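Local coordinates for heavy metal-binding domain-containing protein (Pediococcus pentosaceus, PDB 3QKB) that is of unknown function but belongs to the DUF74 family of putative heavy metal-binding proteins and assembles as a pentamer, at residues Asn54-Leu59 against Tyr84-Val89; Asp61-Lys66 against Leu98-Tyr103. One frame throughout, in Å; residues are numbered along the deposited sequence.

Interaction 1: residues Asn54-Leu59 against Tyr84-Val89; sequences NMFDQL and YNTEVV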
ATOM      1  N   ASN A  54      -3.061  -8.870 -17.680  1.00 52.66           N
ATOM      2  CA  ASN A  54      -4.535  -9.101 -17.605  0.50 54.51           C
ATOM      3  C   ASN A  54      -4.949 -10.341 -16.814  1.00 53.98           C
ATOM      4  O   ASN A  54      -6.069 -10.445 -16.325  1.00 55.02           O
ATOM      5  CB  ASN A  54      -5.140  -9.200 -19.031  0.50 58.45           C
ATOM      6  CG  ASN A  54      -4.498 -10.321 -19.885  0.50 59.59           C
ATOM      7  OD1 ASN A  54      -3.341 -10.214 -20.300  0.50 57.38           O
ATOM      8  ND2 ASN A  54      -5.257 -11.386 -20.144  0.50 61.53           N
HETATM    9  N   MSE A  55      -4.046 -11.316 -16.733  1.00 52.92           N
HETATM   10  CA  MSE A  55      -4.309 -12.534 -15.987  1.00 52.99           C
HETATM   11  C   MSE A  55      -4.336 -12.372 -14.484  1.00 50.29           C
HETATM   12  O   MSE A  55      -4.743 -13.309 -13.791  1.00 50.92           O
HETATM   13  CB  MSE A  55      -3.302 -13.619 -16.366  1.00 53.69           C
HETATM   14  CG  MSE A  55      -3.543 -14.174 -17.780  1.00 58.27           C
HETATM   15 SE   MSE A  55      -2.435 -15.672 -18.023  0.75 60.53          SE
HETATM   16  CE  MSE A  55      -3.770 -17.084 -17.860  1.00 64.61           C
ATOM     17  N   PHE A  56      -3.898 -11.209 -13.971  1.00 48.09           N
ATOM     18  CA  PHE A  56      -4.174 -10.828 -12.582  1.00 46.06           C
ATOM     19  C   PHE A  56      -5.669 -10.760 -12.258  1.00 47.76           C
ATOM     20  O   PHE A  56      -6.039 -10.935 -11.108  1.00 46.94           O
ATOM     21  CB  PHE A  56      -3.544  -9.464 -12.220  1.00 44.35           C
ATOM     22  CG  PHE A  56      -2.151  -9.551 -11.679  1.00 41.99           C
ATOM     23  CD1 PHE A  56      -1.946  -9.819 -10.349  1.00 40.17           C
ATOM     24  CD2 PHE A  56      -1.039  -9.343 -12.499  1.00 42.42           C
ATOM     25  CE1 PHE A  56      -0.652  -9.885  -9.829  1.00 39.49           C
ATOM     26  CE2 PHE A  56       0.255  -9.403 -11.998  1.00 39.88           C
ATOM     27  CZ  PHE A  56       0.458  -9.675 -10.672  1.00 38.85           C
ATOM     28  N   ASP A  57      -6.510 -10.463 -13.245  1.00 50.97           N
ATOM     29  CA  ASP A  57      -7.959 -10.336 -13.021  1.00 54.03           C
ATOM     30  C   ASP A  57      -8.539 -11.536 -12.251  1.00 54.13           C
ATOM     31  O   ASP A  57      -9.172 -11.363 -11.198  1.00 53.59           O
ATOM     32  CB  ASP A  57      -8.700 -10.158 -14.366  1.00 58.19           C
ATOM     33  CG  ASP A  57      -8.461  -8.749 -15.022  1.00 61.29           C
ATOM     34  OD1 ASP A  57      -7.780  -7.838 -14.418  1.00 61.86           O
ATOM     35  OD2 ASP A  57      -8.976  -8.577 -16.157  1.00 66.78           O
ATOM     36  N   GLN A  58      -8.236 -12.734 -12.754  1.00 55.36           N
ATOM     37  CA  GLN A  58      -8.586 -14.020 -12.109  1.00 56.69           C
ATOM     38  C   GLN A  58      -8.225 -14.064 -10.645  1.00 53.42           C
ATOM     39  O   GLN A  58      -8.993 -14.560  -9.821  1.00 54.40           O
ATOM     40  CB  GLN A  58      -7.806 -15.191 -12.722  1.00 57.75           C
ATOM     41  CG  GLN A  58      -7.911 -15.420 -14.185  1.00 63.56           C
ATOM     42  CD  GLN A  58      -6.802 -16.308 -14.659  1.00 66.71           C
ATOM     43  OE1 GLN A  58      -6.148 -16.024 -15.675  1.00 70.29           O
ATOM     44  NE2 GLN A  58      -6.547 -17.383 -13.909  1.00 67.01           N
ATOM     45  N   LEU A  59      -6.993 -13.645 -10.363  1.00 50.41           N
ATOM     46  CA  LEU A  59      -6.385 -13.824  -9.064  1.00 48.13           C
ATOM     47  C   LEU A  59      -7.051 -12.929  -8.027  1.00 47.56           C
ATOM     48  O   LEU A  59      -7.266 -13.350  -6.898  1.00 47.18           O
ATOM     49  CB  LEU A  59      -4.872 -13.553  -9.138  1.00 45.69           C
ATOM     50  CG  LEU A  59      -4.024 -14.501  -9.991  1.00 46.12           C
ATOM     51  CD1 LEU A  59      -2.616 -13.993 -10.050  1.00 43.10           C
ATOM     52  CD2 LEU A  59      -4.039 -15.919  -9.450  1.00 47.21           C
ATOM     53  N   TYR A  84      -5.110  -5.032  -1.365  1.00 35.59           N
ATOM     54  CA  TYR A  84      -4.408  -6.064  -2.114  1.00 34.31           C
ATOM     55  C   TYR A  84      -2.935  -5.716  -2.222  1.00 32.40           C
ATOM     56  O   TYR A  84      -2.600  -4.592  -2.577  1.00 32.67           O
ATOM     57  CB  TYR A  84      -4.912  -6.138  -3.531  1.00 35.38           C
ATOM     58  CG  TYR A  84      -6.333  -6.557  -3.740  1.00 37.53           C
ATOM     59  CD1 TYR A  84      -6.764  -7.812  -3.380  1.00 39.41           C
ATOM     60  CD2 TYR A  84      -7.214  -5.734  -4.429  1.00 40.27           C
ATOM     61  CE1 TYR A  84      -8.076  -8.229  -3.657  1.00 41.67           C
ATOM     62  CE2 TYR A  84      -8.501  -6.120  -4.699  1.00 42.64           C
ATOM     63  CZ  TYR A  84      -8.940  -7.358  -4.320  1.00 43.25           C
ATOM     64  OH  TYR A  84     -10.240  -7.699  -4.615  1.00 45.69           O
ATOM     65  N   ASN A  85      -2.066  -6.683  -1.967  1.00 30.91           N
ATOM     66  CA  ASN A  85      -0.676  -6.618  -2.417  1.00 30.06           C
ATOM     67  C   ASN A  85      -0.538  -7.501  -3.648  1.00 29.80           C
ATOM     68  O   ASN A  85      -1.201  -8.543  -3.734  1.00 30.89           O
ATOM     69  CB  ASN A  85       0.284  -7.091  -1.316  1.00 30.00           C
ATOM     70  CG  ASN A  85       0.233  -6.220  -0.071  1.00 30.29           C
ATOM     71  OD1 ASN A  85      -0.505  -5.219  -0.017  1.00 32.92           O
ATOM     72  ND2 ASN A  85       1.024  -6.586   0.935  1.00 30.64           N
ATOM     73  N   THR A  86       0.327  -7.095  -4.583  1.00 28.86           N
ATOM     74  CA  THR A  86       0.634  -7.864  -5.786  1.00 28.58           C
ATOM     75  C   THR A  86       2.142  -8.035  -5.950  1.00 28.25           C
ATOM     76  O   THR A  86       2.917  -7.141  -5.595  1.00 27.83           O
ATOM     77  CB  THR A  86       0.064  -7.180  -7.046  1.00 29.58           C
ATOM     78  OG1 THR A  86       0.315  -5.770  -6.993  1.00 28.81           O
ATOM     79  CG2 THR A  86      -1.408  -7.401  -7.149  1.00 30.00           C
ATOM     80  N   GLU A  87       2.556  -9.191  -6.483  1.00 28.73           N
ATOM     81  CA  GLU A  87       3.956  -9.404  -6.945  1.00 28.62           C
ATOM     82  C   GLU A  87       4.008 -10.103  -8.282  1.00 29.36           C
ATOM     83  O   GLU A  87       3.127 -10.929  -8.591  1.00 30.52           O
ATOM     84  CB  GLU A  87       4.754 -10.254  -5.954  1.00 28.88           C
ATOM     85  CG  GLU A  87       4.982  -9.621  -4.570  1.00 27.85           C
ATOM     86  CD  GLU A  87       3.949 -10.022  -3.546  1.00 28.80           C
ATOM     87  OE1 GLU A  87       3.658 -11.235  -3.415  1.00 29.39           O
ATOM     88  OE2 GLU A  87       3.450  -9.132  -2.848  1.00 30.19           O
ATOM     89  N   VAL A  88       5.026  -9.767  -9.078  1.00 29.31           N
ATOM     90  CA  VAL A  88       5.379 -10.514 -10.273  1.00 30.50           C
ATOM     91  C   VAL A  88       6.710 -11.163 -10.007  1.00 31.23           C
ATOM     92  O   VAL A  88       7.734 -10.484  -9.959  1.00 31.35           O
ATOM     93  CB  VAL A  88       5.449  -9.622 -11.512  1.00 31.41           C
ATOM     94  CG1 VAL A  88       5.847 -10.440 -12.775  1.00 31.22           C
ATOM     95  CG2 VAL A  88       4.120  -8.943 -11.713  1.00 31.02           C
ATOM     96  N   VAL A  89       6.682 -12.485  -9.810  1.00 32.46           N
ATOM     97  CA  VAL A  89       7.848 -13.247  -9.385  1.00 33.32           C
ATOM     98  C   VAL A  89       8.583 -13.785 -10.607  1.00 35.49           C
ATOM     99  O   VAL A  89       7.964 -14.384 -11.485  1.00 35.89           O
ATOM    100  CB  VAL A  89       7.467 -14.414  -8.449  1.00 33.58           C
ATOM    101  CG1 VAL A  89       8.686 -15.148  -8.052  1.00 33.23           C
ATOM    102  CG2 VAL A  89       6.727 -13.901  -7.206  1.00 31.01           C
TER
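Phe56, near the start of helix 56-73, points its ring at strand 78-91, reaching Thr86, Val88 and the backbone of Glu87. The evidence for an apolar contact is consistent: no hydrogen bond joins the two segments, and 138 Å² is buried in all, more than half of it on Phe56. Two neighbouring ring carbons meet the threonine methyl obliquely, Phe56 CE1 lying 3.7 Å and CD1 4.0 Å from Thr86 CG2. Val88 instead comes to the ring edge in its plane, its CG2 being 3.9 Å from both CZ and CE2 of Phe56. Between these two methyls the ring edge also approaches the backbone, with Phe56 CZ 3.6 Å from Glu87 O. The Thr86 torsion (chi1 44°) sets CG2 anti to the carbonyl carbon, which leaves OG1 on another branch to bond Glu87 of the second subunit. Replacing Phe56 with an alanine would probably leave both methyls without their aromatic partner and open a gap between helix and strand. The ring also touches Leu98 and Val100 of strand 94-109 and packs on Thr40 of the second subunit, so the start of the helix spans two adjacent antiparallel strands and reaches a subunit interface.

Interaction 2: residues Asp61-Lys66 against Leu98-Tyr103; sequences DEAKQK and LVVHGY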
ATOM      1  N   ASP A  61     -10.226 -12.010  -8.193  1.00 55.37           N
ATOM      2  CA  ASP A  61     -11.506 -12.707  -7.959  1.00 59.03           C
ATOM      3  C   ASP A  61     -11.345 -13.862  -6.997  1.00 59.08           C
ATOM      4  O   ASP A  61     -12.133 -13.998  -6.057  1.00 59.73           O
ATOM      5  CB  ASP A  61     -12.119 -13.241  -9.268  1.00 62.89           C
ATOM      6  CG  ASP A  61     -13.099 -12.256  -9.922  1.00 67.66           C
ATOM      7  OD1 ASP A  61     -12.977 -11.022  -9.714  1.00 68.86           O
ATOM      8  OD2 ASP A  61     -13.991 -12.731 -10.674  1.00 74.11           O
ATOM      9  N   GLU A  62     -10.314 -14.681  -7.234  1.00 59.03           N
ATOM     10  CA  GLU A  62     -10.019 -15.849  -6.388  1.00 60.07           C
ATOM     11  C   GLU A  62      -9.690 -15.420  -4.966  1.00 57.61           C
ATOM     12  O   GLU A  62     -10.191 -16.003  -4.024  1.00 58.79           O
ATOM     13  CB  GLU A  62      -8.862 -16.684  -6.977  1.00 60.45           C
ATOM     14  CG  GLU A  62      -8.660 -18.109  -6.336  1.00 65.14           C
ATOM     15  CD  GLU A  62      -7.353 -18.803  -6.808  1.00 68.43           C
ATOM     16  OE1 GLU A  62      -7.207 -19.002  -8.044  1.00 72.65           O
ATOM     17  OE2 GLU A  62      -6.480 -19.134  -5.947  1.00 67.84           O
ATOM     18  N   ALA A  63      -8.875 -14.374  -4.825  1.00 54.82           N
ATOM     19  CA  ALA A  63      -8.528 -13.824  -3.507  1.00 52.68           C
ATOM     20  C   ALA A  63      -9.768 -13.365  -2.744  1.00 53.82           C
ATOM     21  O   ALA A  63      -9.932 -13.722  -1.594  1.00 54.25           O
ATOM     22  CB  ALA A  63      -7.544 -12.695  -3.650  1.00 49.70           C
ATOM     23  N   LYS A  64     -10.660 -12.632  -3.411  1.00 55.09           N
ATOM     24  CA  LYS A  64     -11.943 -12.228  -2.812  1.00 56.82           C
ATOM     25  C   LYS A  64     -12.790 -13.418  -2.367  1.00 59.62           C
ATOM     26  O   LYS A  64     -13.285 -13.408  -1.251  1.00 59.94           O
ATOM     27  CB  LYS A  64     -12.767 -11.357  -3.765  1.00 58.27           C
ATOM     28  CG  LYS A  64     -12.259  -9.957  -3.898  1.00 56.71           C
ATOM     29  CD  LYS A  64     -13.214  -9.059  -4.698  1.00 59.41           C
ATOM     30  CE  LYS A  64     -13.197  -9.351  -6.187  1.00 61.46           C
ATOM     31  NZ  LYS A  64     -13.982  -8.328  -6.948  1.00 64.23           N
ATOM     32  N   GLN A  65     -12.952 -14.435  -3.225  1.00 61.85           N
ATOM     33  CA  GLN A  65     -13.755 -15.615  -2.847  1.00 65.48           C
ATOM     34  C   GLN A  65     -13.173 -16.329  -1.627  1.00 64.71           C
ATOM     35  O   GLN A  65     -13.920 -16.756  -0.765  1.00 66.92           O
ATOM     36  CB  GLN A  65     -13.919 -16.632  -4.002  1.00 68.64           C
ATOM     37  CG  GLN A  65     -14.897 -16.229  -5.135  1.00 73.13           C
ATOM     38  CD  GLN A  65     -16.318 -15.932  -4.638  1.00 78.46           C
ATOM     39  OE1 GLN A  65     -17.130 -16.842  -4.421  1.00 81.95           O
ATOM     40  NE2 GLN A  65     -16.614 -14.643  -4.444  1.00 79.95           N
ATOM     41  N   LYS A  66     -11.849 -16.446  -1.552  1.00 62.48           N
ATOM     42  CA  LYS A  66     -11.201 -17.032  -0.378  1.00 62.05           C
ATOM     43  C   LYS A  66     -11.497 -16.214   0.870  1.00 61.29           C
ATOM     44  O   LYS A  66     -11.818 -16.777   1.904  1.00 62.50           O
ATOM     45  CB  LYS A  66      -9.681 -17.148  -0.577  1.00 59.91           C
ATOM     46  CG  LYS A  66      -9.228 -18.255  -1.535  1.00 61.11           C
ATOM     47  CD  LYS A  66      -7.695 -18.395  -1.494  1.00 59.70           C
ATOM     48  CE  LYS A  66      -7.149 -19.352  -2.541  1.00 60.78           C
ATOM     49  NZ  LYS A  66      -5.952 -20.091  -2.024  1.00 60.58           N
ATOM     50  N   LEU A  98       2.449 -14.865 -11.063  1.00 37.62           N
ATOM     51  CA  LEU A  98       1.683 -13.709 -10.652  1.00 36.17           C
ATOM     52  C   LEU A  98       1.019 -14.072  -9.323  1.00 36.05           C
ATOM     53  O   LEU A  98       0.405 -15.095  -9.206  1.00 37.92           O
ATOM     54  CB  LEU A  98       0.634 -13.359 -11.714  1.00 37.04           C
ATOM     55  CG  LEU A  98       1.137 -13.085 -13.147  1.00 37.72           C
ATOM     56  CD1 LEU A  98      -0.009 -12.600 -14.063  1.00 37.40           C
ATOM     57  CD2 LEU A  98       2.308 -12.084 -13.153  1.00 33.98           C
ATOM     58  N   VAL A  99       1.183 -13.222  -8.324  1.00 34.70           N
ATOM     59  CA  VAL A  99       0.707 -13.471  -6.970  1.00 34.27           C
ATOM     60  C   VAL A  99      -0.113 -12.260  -6.498  1.00 33.89           C
ATOM     61  O   VAL A  99       0.343 -11.122  -6.639  1.00 33.33           O
ATOM     62  CB  VAL A  99       1.906 -13.658  -6.014  1.00 33.78           C
ATOM     63  CG1 VAL A  99       1.433 -13.908  -4.529  1.00 32.39           C
ATOM     64  CG2 VAL A  99       2.825 -14.766  -6.549  1.00 33.41           C
ATOM     65  N   VAL A 100      -1.326 -12.518  -6.000  1.00 34.79           N
ATOM     66  CA  VAL A 100      -2.131 -11.528  -5.275  1.00 34.60           C
ATOM     67  C   VAL A 100      -2.269 -11.957  -3.812  1.00 35.28           C
ATOM     68  O   VAL A 100      -2.483 -13.147  -3.534  1.00 36.58           O
ATOM     69  CB  VAL A 100      -3.545 -11.395  -5.883  1.00 35.74           C
ATOM     70  CG1 VAL A 100      -4.475 -10.610  -4.932  1.00 34.60           C
ATOM     71  CG2 VAL A 100      -3.468 -10.723  -7.223  1.00 35.18           C
ATOM     72  N   HIS A 101      -2.126 -11.002  -2.891  1.00 34.67           N
ATOM     73  CA  HIS A 101      -2.563 -11.178  -1.509  1.00 35.38           C
ATOM     74  C   HIS A 101      -3.685 -10.226  -1.259  1.00 36.06           C
ATOM     75  O   HIS A 101      -3.535  -9.041  -1.522  1.00 35.81           O
ATOM     76  CB  HIS A 101      -1.443 -10.846  -0.538  1.00 34.88           C
ATOM     77  CG  HIS A 101      -0.131 -11.402  -0.938  1.00 34.21           C
ATOM     78  ND1 HIS A 101       0.184 -12.729  -0.767  1.00 34.83           N
ATOM     79  CD2 HIS A 101       0.937 -10.825  -1.533  1.00 33.03           C
ATOM     80  CE1 HIS A 101       1.392 -12.946  -1.247  1.00 37.03           C
ATOM     81  NE2 HIS A 101       1.868 -11.809  -1.721  1.00 34.88           N
ATOM     82  N   GLY A 102      -4.798 -10.730  -0.741  1.00 37.79           N
ATOM     83  CA  GLY A 102      -5.921  -9.883  -0.297  1.00 38.56           C
ATOM     84  C   GLY A 102      -6.072  -9.966   1.212  1.00 39.27           C
ATOM     85  O   GLY A 102      -5.894 -11.046   1.788  1.00 40.34           O
ATOM     86  N   TYR A 103      -6.394  -8.847   1.857  1.00 39.27           N
ATOM     87  CA  TYR A 103      -6.717  -8.883   3.281  1.00 40.65           C
ATOM     88  C   TYR A 103      -7.676  -7.800   3.682  1.00 41.95           C
ATOM     89  O   TYR A 103      -7.833  -6.810   2.978  1.00 41.47           O
ATOM     90  CB  TYR A 103      -5.453  -8.804   4.131  1.00 39.97           C
ATOM     91  CG  TYR A 103      -4.690  -7.496   4.041  1.00 37.99           C
ATOM     92  CD1 TYR A 103      -3.787  -7.262   3.006  1.00 36.97           C
ATOM     93  CD2 TYR A 103      -4.829  -6.523   5.009  1.00 38.05           C
ATOM     94  CE1 TYR A 103      -3.049  -6.055   2.923  1.00 36.18           C
ATOM     95  CE2 TYR A 103      -4.102  -5.304   4.938  1.00 38.01           C
ATOM     96  CZ  TYR A 103      -3.224  -5.079   3.885  1.00 36.42           C
ATOM     97  OH  TYR A 103      -2.505  -3.888   3.822  1.00 35.64           O
TER
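A helix packed on one face of a mixed beta-sheet is the element here: helix 56-73 packs on strand 94-109, which runs antiparallel between strands 78-91 and 31-44. The closest backbone approach falls where the residues are small. Ala63 and Gly102 bring their CA atoms to 5.7 Å, the shortest such separation between the two segments, and Ala63 CB is 4.5 Å from Gly102 N. Gly102 has no side chain, and a CB there would point toward the helix and lie about 3.6 Å from Ala63 CB, which is consistent with glycine suiting this spacing. All three touching residues are buried, although the area lost is modest at 81 Å². Alternation along the strand sorts the side chains: Val100 points toward the helix, whereas His101 points away and bonds Glu87 and Thr40. On the helix, Lys64 likewise turns from strand 98-103 and forms a salt bridge with Glu38 of the second subunit. Val100 also touches Leu59 and Phe56, about one and two turns before Ala63. With its CG1 anti to the backbone N (chi1 167°), Val100 places that methyl 3.9 Å from Ala63 CB.

In the fold
From the N terminus, the chain lays down strand 31-44 before entering helix 56-73, which supplies the first segment of both contacts. Interaction 1 closes a loop of 24 intervening residues when strand 78-91 returns beneath the helix start; interaction 2 closes one of 31 with the following strand, 94-109. Their segments alternate in sequence, so the two loops cross. The contact centres lie 8 Å apart, and the strands are antiparallel neighbours in one sheet, joined directly by Asn85 O to His101 N at 2.8 Å. Together the contacts place successive parts of one helix against adjacent strands, and both sites reach the second subunit of the five-chain assembly.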